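Long-range contacts in tudor domain-containing protein 1 (Homo sapiens, PDB 5M9N), which probably represses transposons in germ cells through the piRNA pathway, its extended Tudor domain, the part in this structure, binding peptides that carry symmetrically dimethylated arginine: residues A[107-113]-A[125-131]; A[61-65]-A[118-122]; A[152-156]-A[212-217]; A[161-167]-A[207-213]; A[146-151]-A[187-193]. All blocks are in the same frame, centred on the assembly; numbering follows the deposited sequence.

Interaction 1 (A[107-113]-A[125-131]); sequences YASEESV and ILSLMRL
Leu-128 sends its two methyl branches to different neighbours on the 107-113 turn. CD2 lies 3.5 Å from Val-113 CG2 and also meets the Tyr-107 ring, obliquely, 4.0 Å from CE2. CD1 rests by Glu-111, 3.6 Å from its OE1. The backbone alongside is tied too, since Leu-128 N donates to Glu-111 O at 2.9 Å, with an almost straight N-H angle of 168°. Next along, Val-113 and Leu-126 form an antiparallel hydrogen-bonded pair, Val-113 N giving to Leu-126 O at 2.8 Å and Leu-126 N giving back to Val-113 O. Ser-112 and Ser-127 are the non-hydrogen-bonded pair. Ile-125 CG2 closes the other end, 3.8 Å from Ala-108 CB.

With CG1 of Val-113 anti to the backbone N (chi1 180°), CG2 is left to sit over the centre of the Tyr-107 ring while still touching Leu-131 CD1. Farther out, Ser-127 OG accepts from Met-129 N in an ST turn at the start of the 3-10 segment 128-130. Tyr-107 OH bonds to Pro-83 O, which fixes the far end of the ring, and Tyr-82 touches both Tyr-107 and Leu-128. The chemistry is divided: three backbone bonds set the hairpin register of the Tudor barrel, while Leu-128, Val-113, Leu-131 and Tyr-107 make an apolar seam on one side of it.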
# COMPACT_ATOMS: atom_id res chain seq x y z
N TYR A 107 -0.60 -16.13 -10.42
CA TYR A 107 0.22 -17.26 -10.04
C TYR A 107 1.54 -17.14 -10.77
O TYR A 107 1.58 -16.91 -12.00
CB TYR A 107 -0.49 -18.60 -10.35
CG TYR A 107 -1.39 -19.04 -9.26
CD1 TYR A 107 -2.53 -18.34 -8.99
CD2 TYR A 107 -1.09 -20.16 -8.49
CE1 TYR A 107 -3.37 -18.70 -7.93
CE2 TYR A 107 -1.92 -20.56 -7.45
CZ TYR A 107 -3.07 -19.80 -7.16
OH TYR A 107 -3.94 -20.19 -6.13
N ALA A 108 2.65 -17.30 -10.04
CA ALA A 108 3.99 -17.35 -10.65
C ALA A 108 4.39 -18.76 -11.13
O ALA A 108 5.22 -18.89 -12.02
CB ALA A 108 5.03 -16.86 -9.70
N SER A 109 3.87 -19.77 -10.48
CA SER A 109 4.02 -21.16 -10.94
C SER A 109 2.77 -21.88 -10.42
O SER A 109 1.84 -21.26 -9.87
CB SER A 109 5.30 -21.78 -10.32
OG SER A 109 5.25 -21.75 -8.87
N GLU A 110 2.80 -23.19 -10.47
CA GLU A 110 1.72 -23.97 -9.91
C GLU A 110 1.66 -23.86 -8.42
O GLU A 110 0.60 -24.07 -7.88
CB GLU A 110 1.83 -25.45 -10.29
CG GLU A 110 1.82 -25.67 -11.80
CD GLU A 110 0.45 -25.60 -12.42
OE1 GLU A 110 -0.51 -25.15 -11.77
OE2 GLU A 110 0.29 -26.08 -13.58
N GLU A 111 2.80 -23.63 -7.76
CA GLU A 111 2.88 -23.59 -6.31
C GLU A 111 3.31 -22.23 -5.67
O GLU A 111 3.60 -22.19 -4.49
CB GLU A 111 3.84 -24.72 -5.87
CG GLU A 111 3.55 -26.10 -6.54
CD GLU A 111 2.16 -26.70 -6.19
OE1 GLU A 111 1.51 -26.24 -5.21
OE2 GLU A 111 1.70 -27.67 -6.90
N SER A 112 3.24 -21.13 -6.41
CA SER A 112 3.74 -19.84 -5.94
C SER A 112 2.88 -18.72 -6.53
O SER A 112 2.31 -18.89 -7.60
CB SER A 112 5.24 -19.67 -6.26
OG SER A 112 5.48 -19.57 -7.64
N VAL A 113 2.70 -17.64 -5.77
CA VAL A 113 1.78 -16.57 -6.17
C VAL A 113 2.41 -15.20 -5.99
O VAL A 113 3.07 -14.99 -4.97
CB VAL A 113 0.51 -16.68 -5.34
CG1 VAL A 113 -0.52 -15.62 -5.67
CG2 VAL A 113 -0.16 -18.01 -5.54
N ILE A 125 6.65 -12.66 -4.33
CA ILE A 125 6.21 -13.99 -4.76
C ILE A 125 6.44 -14.96 -3.64
O ILE A 125 7.53 -15.04 -3.11
CB ILE A 125 6.93 -14.41 -6.05
CG1 ILE A 125 6.46 -13.50 -7.17
CG2 ILE A 125 6.61 -15.87 -6.41
CD1 ILE A 125 7.36 -13.58 -8.39
N LEU A 126 5.39 -15.67 -3.28
CA LEU A 126 5.39 -16.56 -2.15
C LEU A 126 4.92 -17.96 -2.55
O LEU A 126 3.97 -18.11 -3.31
CB LEU A 126 4.45 -16.05 -1.07
CG LEU A 126 4.86 -14.73 -0.41
CD1 LEU A 126 3.84 -14.39 0.67
CD2 LEU A 126 6.23 -14.86 0.22
N SER A 127 5.59 -18.94 -1.96
CA SER A 127 5.07 -20.27 -1.83
C SER A 127 3.62 -20.27 -1.32
O SER A 127 3.28 -19.53 -0.38
CB SER A 127 5.96 -21.02 -0.84
OG SER A 127 5.45 -22.32 -0.64
N LEU A 128 2.77 -21.12 -1.88
CA LEU A 128 1.42 -21.37 -1.33
C LEU A 128 1.39 -21.76 0.16
O LEU A 128 0.39 -21.50 0.85
CB LEU A 128 0.67 -22.43 -2.16
CG LEU A 128 0.31 -22.10 -3.60
CD1 LEU A 128 -0.37 -23.30 -4.25
CD2 LEU A 128 -0.64 -20.96 -3.70
N MET A 129 2.49 -22.32 0.66
CA MET A 129 2.59 -22.65 2.07
C MET A 129 2.54 -21.35 2.93
O MET A 129 2.20 -21.44 4.09
CB MET A 129 3.87 -23.42 2.36
CG MET A 129 4.11 -24.67 1.53
SD MET A 129 3.10 -25.99 2.21
CE MET A 129 3.30 -27.27 0.94
N ARG A 130 2.81 -20.17 2.34
CA ARG A 130 2.84 -18.89 3.10
C ARG A 130 1.52 -18.15 2.91
O ARG A 130 1.38 -17.01 3.36
CB ARG A 130 4.12 -18.06 2.76
CG ARG A 130 5.36 -18.75 3.34
CD ARG A 130 6.75 -18.26 2.97
NE ARG A 130 7.00 -17.11 3.73
CZ ARG A 130 7.92 -16.89 4.66
NH1 ARG A 130 8.92 -17.71 4.98
NH2 ARG A 130 7.82 -15.76 5.26
N LEU A 131 0.51 -18.79 2.28
CA LEU A 131 -0.83 -18.18 2.22
C LEU A 131 -1.80 -18.99 3.08
O LEU A 131 -1.60 -20.17 3.18
CB LEU A 131 -1.35 -18.06 0.81
CG LEU A 131 -0.36 -17.54 -0.25
CD1 LEU A 131 -0.92 -17.75 -1.67
CD2 LEU A 131 -0.04 -16.10 0.01

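Interaction 2 (A[61-65]-A[118-122]); sequences LAELQ and VDYGN
Leu-61 of helix 58-73 meets the phenol end of Tyr-120, the two side chains approaching from opposite directions. The apolar contact is made by its CD2 branch, which lies 4.0 Å from Tyr-120 CZ and comes at the ring obliquely, while Leu-61 CG is in van der Waals contact with the hydroxyl, 3.5 Å from Tyr-120 OH. CG of Leu-61 is anti to the backbone N (chi1 -152°), which extends the side chain from the helix to the 118-122 loop. The other branch, CD1, crosses to Asp-119 and rests 3.9 Å from its CB.

A second kind of contact is between methyl and carboxylate. Leu-64 CD2 comes to 3.6 Å from Asp-119 OD2, these side chains too arriving from opposite directions, so two leucines about one helical turn apart cover this buried acid from the helix side. No hydrogen bond joins the two segments. The polar needs of Asp-119 are met elsewhere, OD1 making a salt bridge to Arg-101 and accepting from Gln-144 N, and its carbonyl takes a bond from Gln-53.

Tyr-120 and Asn-122 pack against a modified side chain of the bound peptide, and the ring of Tyr-100 meets that of Tyr-120 at about a right angle, as in the aromatic cages of Tudor domains. Leu-61 thus backs the phenol end of Tyr-120 with an apolar surface, while a low-dielectric cover over Asp-119, to which Leu-64 contributes, would probably strengthen its pairing with Arg-101.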
# COMPACT_ATOMS: atom_id res chain seq x y z
N LEU A 61 -3.42 -0.93 13.02
CA LEU A 61 -2.74 -1.88 12.17
C LEU A 61 -1.90 -2.89 12.94
O LEU A 61 -1.87 -4.05 12.56
CB LEU A 61 -1.88 -1.12 11.15
CG LEU A 61 -1.51 -1.64 9.77
CD1 LEU A 61 -2.74 -2.18 9.06
CD2 LEU A 61 -0.87 -0.49 9.03
N ALA A 62 -1.26 -2.45 14.05
CA ALA A 62 -0.55 -3.38 14.91
C ALA A 62 -1.56 -4.31 15.52
O ALA A 62 -1.26 -5.45 15.76
CB ALA A 62 0.22 -2.64 16.01
N GLU A 63 -2.75 -3.79 15.78
CA GLU A 63 -3.88 -4.57 16.29
C GLU A 63 -4.34 -5.65 15.28
O GLU A 63 -4.57 -6.81 15.63
CB GLU A 63 -5.02 -3.61 16.65
CG GLU A 63 -6.43 -4.19 16.63
CD GLU A 63 -7.40 -3.44 17.53
OE1 GLU A 63 -7.10 -2.30 17.99
OE2 GLU A 63 -8.48 -4.03 17.79
N LEU A 64 -4.46 -5.23 14.03
CA LEU A 64 -4.83 -6.17 12.94
C LEU A 64 -3.83 -7.28 12.84
O LEU A 64 -4.18 -8.45 12.80
CB LEU A 64 -4.91 -5.41 11.62
CG LEU A 64 -5.19 -6.21 10.36
CD1 LEU A 64 -6.50 -6.97 10.49
CD2 LEU A 64 -5.24 -5.26 9.19
N GLN A 65 -2.58 -6.91 12.77
CA GLN A 65 -1.47 -7.84 12.72
C GLN A 65 -1.45 -8.82 13.90
O GLN A 65 -1.13 -9.98 13.71
CB GLN A 65 -0.14 -7.09 12.67
CG GLN A 65 -0.02 -6.15 11.44
CD GLN A 65 -0.01 -6.94 10.15
OE1 GLN A 65 0.85 -7.81 10.00
NE2 GLN A 65 -0.96 -6.68 9.23
N VAL A 118 -1.86 -5.35 0.98
CA VAL A 118 -2.84 -4.29 0.75
C VAL A 118 -2.81 -3.15 1.82
O VAL A 118 -3.38 -2.08 1.67
CB VAL A 118 -4.26 -4.82 0.70
CG1 VAL A 118 -4.44 -5.66 -0.54
CG2 VAL A 118 -4.65 -5.57 1.97
N ASP A 119 -2.14 -3.42 2.88
CA ASP A 119 -2.01 -2.37 3.95
C ASP A 119 -0.70 -1.63 3.91
O ASP A 119 -0.51 -0.64 4.73
CB ASP A 119 -2.20 -3.08 5.26
CG ASP A 119 -3.60 -3.53 5.45
OD1 ASP A 119 -4.57 -2.73 5.19
OD2 ASP A 119 -3.72 -4.67 5.93
N TYR A 120 0.18 -2.00 2.98
CA TYR A 120 1.55 -1.49 2.95
C TYR A 120 1.98 -1.06 1.59
O TYR A 120 2.74 -0.09 1.48
CB TYR A 120 2.60 -2.48 3.56
CG TYR A 120 2.43 -2.65 5.01
CD1 TYR A 120 1.47 -3.54 5.49
CD2 TYR A 120 3.18 -1.91 5.92
CE1 TYR A 120 1.24 -3.67 6.82
CE2 TYR A 120 2.94 -2.01 7.29
CZ TYR A 120 1.98 -2.91 7.72
OH TYR A 120 1.64 -3.09 9.03
N GLY A 121 1.60 -1.79 0.54
CA GLY A 121 1.89 -1.41 -0.79
C GLY A 121 3.00 -2.12 -1.51
O GLY A 121 3.14 -1.98 -2.76
N ASN A 122 3.75 -2.92 -0.78
CA ASN A 122 4.77 -3.74 -1.37
C ASN A 122 4.14 -5.06 -1.88
O ASN A 122 2.93 -5.30 -1.75
CB ASN A 122 5.94 -3.95 -0.37
CG ASN A 122 5.53 -4.71 0.85
OD1 ASN A 122 4.52 -4.43 1.46
ND2 ASN A 122 6.24 -5.77 1.13

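Interaction 3 (A[152-156]-A[212-217]); sequences GVKPS and GFAVGE
Lys-154 and Val-215 form the hydrogen-bonded pair of a short antiparallel sheet. Lys-154 N to Val-215 O and Val-215 N to Lys-154 O both measure 2.8 Å, each donor lying nearly in line with the carbonyl bond. At one end Ser-156 N gives to Phe-213 O, also at 2.8 Å, and at the other Glu-217 N reaches Gly-152 O at 3.2 Å from well above the carbonyl plane.

Among side-chain polar contacts, Ser-156 OG donates to Gly-212 O at 2.9 Å; with chi1 at 81° the hydroxyl is tucked over its own backbone and swung to that carbonyl. A water links Gly-152 N to Glu-217 OE2. The methylene stem of Lys-154 runs obliquely across the Glu-217 carboxylate, CG 3.2 Å from OE1, though the ammonium stays apart from it.

Apolar packing lies on both sides of the pair. Val-153 CG1 touches Ala-214 CB at 3.8 Å, beside Trp-160 and Leu-209, whereas Val-215 straddles Lys-154 CB with CG2 and Ser-156 CB with CG1, the latter at 3.5 Å.

The axes of strands 153-155 and 214-216 make 136°, a strongly twisted two-stranded antiparallel ribbon that brings the last modelled residues back to the strand leading into helix 162-172.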
# COMPACT_ATOMS: atom_id res chain seq x y z
N GLY A 152 0.35 17.42 -10.65
CA GLY A 152 0.98 18.55 -11.34
C GLY A 152 2.26 18.24 -12.08
O GLY A 152 2.89 19.18 -12.57
N VAL A 153 2.66 16.97 -12.18
CA VAL A 153 3.97 16.63 -12.74
C VAL A 153 3.90 15.51 -13.75
O VAL A 153 3.04 14.64 -13.65
CB VAL A 153 5.03 16.23 -11.69
CG1 VAL A 153 5.41 17.43 -10.86
CG2 VAL A 153 4.61 15.01 -10.83
N LYS A 154 4.80 15.59 -14.73
CA LYS A 154 5.06 14.52 -15.70
C LYS A 154 6.57 14.36 -15.76
O LYS A 154 7.30 15.34 -15.55
CB LYS A 154 4.64 14.95 -17.08
CG LYS A 154 3.19 15.31 -17.27
CD LYS A 154 3.04 16.36 -18.40
CE LYS A 154 3.72 15.95 -19.70
NZ LYS A 154 3.16 16.72 -20.83
N PRO A 155 7.04 13.15 -16.09
CA PRO A 155 8.48 12.91 -16.17
C PRO A 155 9.09 13.68 -17.33
O PRO A 155 8.61 13.52 -18.46
CB PRO A 155 8.58 11.41 -16.47
CG PRO A 155 7.23 10.99 -16.95
CD PRO A 155 6.24 11.94 -16.40
N SER A 156 10.15 14.46 -17.10
CA SER A 156 10.62 15.39 -18.14
C SER A 156 11.21 14.69 -19.37
O SER A 156 11.37 15.35 -20.38
CB SER A 156 11.57 16.47 -17.61
OG SER A 156 12.90 16.02 -17.48
N GLY A 212 14.76 19.52 -12.49
CA GLY A 212 14.81 19.08 -13.88
C GLY A 212 13.90 17.89 -14.16
O GLY A 212 13.30 17.83 -15.22
N PHE A 213 13.78 16.98 -13.19
CA PHE A 213 13.23 15.65 -13.42
C PHE A 213 11.77 15.67 -13.88
O PHE A 213 11.34 14.78 -14.63
CB PHE A 213 13.37 14.76 -12.17
CG PHE A 213 14.79 14.65 -11.65
CD1 PHE A 213 15.83 14.25 -12.47
CD2 PHE A 213 15.09 14.97 -10.32
CE1 PHE A 213 17.13 14.15 -11.99
CE2 PHE A 213 16.39 14.89 -9.85
CZ PHE A 213 17.41 14.47 -10.68
N ALA A 214 11.03 16.70 -13.47
CA ALA A 214 9.63 16.81 -13.82
C ALA A 214 9.35 18.03 -14.64
O ALA A 214 10.09 18.97 -14.60
CB ALA A 214 8.80 16.85 -12.56
N VAL A 215 8.24 17.98 -15.37
CA VAL A 215 7.67 19.11 -16.11
C VAL A 215 6.19 19.27 -15.71
O VAL A 215 5.54 18.28 -15.31
CB VAL A 215 7.80 18.94 -17.66
CG1 VAL A 215 9.27 19.01 -18.12
CG2 VAL A 215 7.16 17.64 -18.16
N GLY A 216 5.66 20.48 -15.84
CA GLY A 216 4.31 20.82 -15.37
C GLY A 216 3.14 20.26 -16.19
O GLY A 216 3.28 20.01 -17.39
N GLU A 217 2.00 20.05 -15.53
CA GLU A 217 0.70 19.88 -16.22
C GLU A 217 -0.47 20.44 -15.42
O GLU A 217 -0.43 20.43 -14.20
CB GLU A 217 0.44 18.42 -16.53
CG GLU A 217 0.67 17.49 -15.35
CD GLU A 217 0.16 16.10 -15.61
OE1 GLU A 217 0.06 15.70 -16.80
OE2 GLU A 217 -0.14 15.39 -14.64
O HOH W 1 -1.96 16.57 -12.24
O HOH W 2 0.56 14.37 -12.18

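Interaction 4 (A[161-167]-A[207-213]); sequences TPEAICL and VLLDAGF
Leu-167 and Phe-213 are brought together by two first torsions: CG of Leu-167 stands anti to the backbone N (chi1 176°), which carries the side chain to helix 204-210, while CG of Phe-213 stands beside its own N (chi1 -55°) and sends the ring toward helix 162-172. Leu-167 CD2 arrives at the ring edge, in plane, 3.6 Å from Phe-213 CE2. One face of the ring takes Ala-164 CA in a CH-pi contact, 4.2 Å from the centroid and 20° off the normal. Ala-211 O lies over the centre of the opposite face. Ala-164 CB adds a touch on Phe-213 CB at 3.6 Å, and the extended Glu-163 side chain crosses that of Phe-213 at about a right angle, its CG 3.7 Å from Phe-213 CZ.

Leu-167 CD2 has a second set of neighbours on helix 204-210 and just beyond it, Leu-208 CD2 at 3.7 Å and Ala-211 CB at 4.0 Å. Thr-161 is the N-cap of helix 162-172, its OG1 taking a weak bond from Ala-164 N. The first turns of helix 162-172 thus pack on the end of helix 204-210, where Gly-212 leaves helical angles and leads to strand 214-216, and Leu-208 also touches Ala-214 of that strand.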
# COMPACT_ATOMS: atom_id res chain seq x y z
N THR A 161 13.20 8.43 -14.19
CA THR A 161 14.50 7.83 -14.02
C THR A 161 14.74 7.53 -12.53
O THR A 161 14.30 8.31 -11.67
CB THR A 161 15.59 8.80 -14.47
OG1 THR A 161 15.51 10.00 -13.70
CG2 THR A 161 15.41 9.14 -15.91
N PRO A 162 15.46 6.41 -12.23
CA PRO A 162 15.75 6.00 -10.85
C PRO A 162 16.37 7.08 -9.99
O PRO A 162 16.28 7.02 -8.77
CB PRO A 162 16.74 4.82 -11.00
CG PRO A 162 17.22 4.89 -12.41
CD PRO A 162 16.11 5.51 -13.21
N GLU A 163 17.00 8.06 -10.64
CA GLU A 163 17.45 9.24 -9.97
C GLU A 163 16.34 10.17 -9.49
O GLU A 163 16.48 10.80 -8.44
CB GLU A 163 18.37 10.04 -10.87
CG GLU A 163 18.99 11.20 -10.11
CD GLU A 163 20.32 11.65 -10.66
OE1 GLU A 163 20.59 11.34 -11.84
OE2 GLU A 163 21.06 12.34 -9.89
N ALA A 164 15.28 10.35 -10.28
CA ALA A 164 14.14 11.15 -9.84
C ALA A 164 13.49 10.46 -8.65
O ALA A 164 13.15 11.08 -7.66
CB ALA A 164 13.12 11.33 -10.95
N ILE A 165 13.32 9.15 -8.79
CA ILE A 165 12.75 8.30 -7.75
C ILE A 165 13.56 8.32 -6.43
O ILE A 165 12.98 8.37 -5.35
CB ILE A 165 12.59 6.89 -8.33
CG1 ILE A 165 11.52 6.90 -9.45
CG2 ILE A 165 12.23 5.89 -7.25
CD1 ILE A 165 11.74 5.80 -10.48
N CYS A 166 14.87 8.25 -6.57
CA CYS A 166 15.81 8.41 -5.46
C CYS A 166 15.58 9.71 -4.70
O CYS A 166 15.46 9.72 -3.50
CB CYS A 166 17.23 8.39 -6.00
SG CYS A 166 18.48 8.35 -4.71
N LEU A 167 15.52 10.80 -5.45
CA LEU A 167 15.27 12.09 -4.91
C LEU A 167 13.94 12.17 -4.19
O LEU A 167 13.88 12.71 -3.10
CB LEU A 167 15.30 13.15 -6.01
CG LEU A 167 14.96 14.57 -5.53
CD1 LEU A 167 15.96 15.08 -4.48
CD2 LEU A 167 14.88 15.52 -6.69
N VAL A 207 9.94 20.53 -5.97
CA VAL A 207 11.35 20.17 -5.94
C VAL A 207 11.74 19.35 -7.19
O VAL A 207 12.80 19.57 -7.77
CB VAL A 207 11.72 19.37 -4.68
CG1 VAL A 207 13.18 18.91 -4.74
CG2 VAL A 207 11.49 20.17 -3.41
N LEU A 208 10.89 18.40 -7.58
CA LEU A 208 11.14 17.62 -8.79
C LEU A 208 11.14 18.46 -10.10
O LEU A 208 11.94 18.20 -11.01
CB LEU A 208 10.13 16.46 -8.91
CG LEU A 208 10.22 15.34 -7.87
CD1 LEU A 208 9.05 14.38 -8.04
CD2 LEU A 208 11.53 14.57 -7.98
N LEU A 209 10.21 19.42 -10.19
CA LEU A 209 10.21 20.44 -11.24
C LEU A 209 11.49 21.29 -11.20
O LEU A 209 12.13 21.48 -12.22
CB LEU A 209 8.98 21.34 -11.12
CG LEU A 209 7.65 20.64 -11.43
CD1 LEU A 209 6.46 21.23 -10.69
CD2 LEU A 209 7.39 20.66 -12.93
N ASP A 210 11.86 21.78 -10.01
CA ASP A 210 13.08 22.60 -9.88
C ASP A 210 14.35 21.85 -10.22
O ASP A 210 15.27 22.43 -10.78
CB ASP A 210 13.19 23.22 -8.48
CG ASP A 210 12.14 24.28 -8.22
OD1 ASP A 210 11.40 24.68 -9.13
OD2 ASP A 210 12.04 24.75 -7.07
N ALA A 211 14.39 20.55 -9.93
CA ALA A 211 15.58 19.73 -10.18
C ALA A 211 15.72 19.21 -11.62
O ALA A 211 16.68 18.50 -11.92
CB ALA A 211 15.62 18.55 -9.22
N GLY A 212 14.76 19.52 -12.49
CA GLY A 212 14.81 19.08 -13.88
C GLY A 212 13.90 17.89 -14.16
O GLY A 212 13.30 17.83 -15.22
N PHE A 213 13.78 16.98 -13.19
CA PHE A 213 13.23 15.65 -13.42
C PHE A 213 11.77 15.67 -13.88
O PHE A 213 11.34 14.78 -14.63
CB PHE A 213 13.37 14.76 -12.17
CG PHE A 213 14.79 14.65 -11.65
CD1 PHE A 213 15.83 14.25 -12.47
CD2 PHE A 213 15.09 14.97 -10.32
CE1 PHE A 213 17.13 14.15 -11.99
CE2 PHE A 213 16.39 14.89 -9.85
CZ PHE A 213 17.41 14.47 -10.68

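Interaction 5 (A[146-151]-A[187-193]); sequences IKCVLA and NSSLVEL
This is a parallel strand pairing, 146-150 beside 189-193, within the mixed sheet that corresponds to the staphylococcal nuclease-like part of an extended Tudor domain. Strand 49-54 lies on the far flank of 146-150, and 177-184 on that of 189-195. Four bonds alternate along it: Ser-189 N to Lys-147 O at 2.8 Å, Val-149 N to Ser-189 O, Val-191 N to Val-149 O, and Ala-151 N to Val-191 O at 2.8 Å. The first is almost straight, at 175°. The segment axes open to 63°, a strong twist.

Side chains divide between two faces. On one, Cys-148 CB meets Val-191 CG2 at 3.9 Å, and farther on Leu-150 CD1 packs on Leu-193 CG at 3.7 Å, beside Val-204 of helix 204-210. On the other, Leu-190 CD1 meets Val-149 CG1 at 3.7 Å; with its CG anti to the backbone N (chi1 -169°), Leu-190 leans over the neighbouring strand, and its CG also reaches Ala-151 CB at 3.8 Å.

One water donates to Lys-147 O at 2.8 Å and also bonds Ser-189 OG, which is bonded to Lys-184 NZ as well. Lys-147 O is therefore gripped by both an amide and a water, and the buried hydroxyl of Ser-189 is satisfied on the face it shares with Cys-148, Leu-150 and Val-191.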
# COMPACT_ATOMS: atom_id res chain seq x y z
N ILE A 146 -2.65 3.58 0.66
CA ILE A 146 -3.45 4.45 -0.20
C ILE A 146 -2.65 4.67 -1.48
O ILE A 146 -1.55 5.19 -1.42
CB ILE A 146 -3.74 5.77 0.49
CG1 ILE A 146 -4.61 5.57 1.74
CG2 ILE A 146 -4.50 6.70 -0.44
CD1 ILE A 146 -4.25 6.54 2.82
N LYS A 147 -3.23 4.28 -2.63
CA LYS A 147 -2.56 4.40 -3.90
C LYS A 147 -2.66 5.83 -4.44
O LYS A 147 -3.75 6.38 -4.54
CB LYS A 147 -3.15 3.43 -4.93
CG LYS A 147 -2.50 3.53 -6.29
CD LYS A 147 -1.00 3.40 -6.21
CE LYS A 147 -0.40 3.80 -7.54
NZ LYS A 147 -0.85 5.08 -8.20
N CYS A 148 -1.51 6.40 -4.79
CA CYS A 148 -1.36 7.78 -5.09
C CYS A 148 -0.60 8.01 -6.39
O CYS A 148 0.27 7.22 -6.77
CB CYS A 148 -0.56 8.47 -3.97
SG CYS A 148 -1.45 8.47 -2.40
N VAL A 149 -0.93 9.14 -7.01
CA VAL A 149 -0.21 9.71 -8.10
C VAL A 149 0.09 11.18 -7.72
O VAL A 149 -0.78 11.86 -7.25
CB VAL A 149 -1.14 9.78 -9.30
CG1 VAL A 149 -0.48 10.52 -10.47
CG2 VAL A 149 -1.61 8.39 -9.68
N LEU A 150 1.32 11.61 -7.95
CA LEU A 150 1.77 12.92 -7.55
C LEU A 150 1.21 13.97 -8.52
O LEU A 150 1.48 13.88 -9.70
CB LEU A 150 3.30 12.96 -7.49
CG LEU A 150 3.78 14.24 -6.77
CD1 LEU A 150 3.50 14.16 -5.27
CD2 LEU A 150 5.24 14.52 -6.97
N ALA A 151 0.40 14.90 -8.02
CA ALA A 151 -0.24 16.02 -8.80
C ALA A 151 0.74 16.97 -9.45
O ALA A 151 1.80 17.28 -8.90
CB ALA A 151 -1.18 16.86 -7.91
N ASN A 187 -8.45 4.14 -10.05
CA ASN A 187 -7.97 3.26 -9.01
C ASN A 187 -7.05 3.96 -7.98
O ASN A 187 -6.44 3.29 -7.16
CB ASN A 187 -7.36 1.99 -9.63
CG ASN A 187 -8.42 1.08 -10.27
OD1 ASN A 187 -8.86 0.08 -9.67
ND2 ASN A 187 -8.84 1.44 -11.49
N SER A 188 -6.99 5.29 -7.99
CA SER A 188 -6.09 6.00 -7.06
C SER A 188 -6.46 7.44 -6.72
O SER A 188 -7.44 7.96 -7.20
CB SER A 188 -4.69 5.96 -7.64
OG SER A 188 -4.63 6.64 -8.81
N SER A 189 -5.66 8.05 -5.83
CA SER A 189 -5.77 9.47 -5.53
C SER A 189 -4.63 10.30 -6.11
O SER A 189 -3.49 9.94 -5.96
CB SER A 189 -5.81 9.68 -4.04
OG SER A 189 -6.86 8.97 -3.46
N LEU A 190 -4.97 11.42 -6.73
CA LEU A 190 -4.01 12.41 -7.14
C LEU A 190 -3.76 13.28 -5.90
O LEU A 190 -4.70 13.79 -5.35
CB LEU A 190 -4.60 13.28 -8.26
CG LEU A 190 -3.63 14.19 -8.99
CD1 LEU A 190 -2.58 13.46 -9.81
CD2 LEU A 190 -4.38 15.18 -9.89
N VAL A 191 -2.52 13.45 -5.51
CA VAL A 191 -2.22 14.14 -4.23
C VAL A 191 -1.07 15.12 -4.37
O VAL A 191 -0.25 15.01 -5.30
CB VAL A 191 -1.83 13.14 -3.09
CG1 VAL A 191 -2.99 12.24 -2.69
CG2 VAL A 191 -0.58 12.36 -3.45
N GLU A 192 -1.01 16.09 -3.46
CA GLU A 192 0.20 16.86 -3.23
C GLU A 192 0.83 16.30 -1.99
O GLU A 192 0.11 15.89 -1.08
CB GLU A 192 -0.11 18.33 -2.99
CG GLU A 192 -0.26 19.17 -4.23
CD GLU A 192 -0.87 20.51 -3.93
OE1 GLU A 192 -0.96 20.87 -2.75
OE2 GLU A 192 -1.28 21.21 -4.87
N LEU A 193 2.15 16.28 -1.95
CA LEU A 193 2.91 15.86 -0.78
C LEU A 193 3.67 17.07 -0.26
O LEU A 193 4.49 17.62 -0.98
CB LEU A 193 3.93 14.81 -1.15
CG LEU A 193 3.41 13.45 -1.67
CD1 LEU A 193 4.60 12.54 -1.87
CD2 LEU A 193 2.40 12.86 -0.72
O HOH W 3 -6.28 6.28 -3.34
O HOH W 4 -2.66 5.24 -10.21

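How the interactions relate
The five contacts run along an elongated domain. Interaction 1 lies in the Tudor barrel, at the hairpin end, and interaction 2, about 20 Å away between centres, joins a loop of the barrel to helix 58-73 at the peptide site. Interaction 5 is in the second sheet, its centre about 19 Å from that of interaction 2, though nearest atoms come within about 6 Å. Its centre lies about 30 Å from that of interaction 1, on opposite sides of the chain's centre. Interactions 3 and 4, centres about 9 Å apart, share Gly-212 and Phe-213, and interaction 4 is nested in the loop that interaction 3 closes. Leu-208 CD1 on Leu-150 CD2, at 4.0 Å, joins interaction 4 to interaction 5.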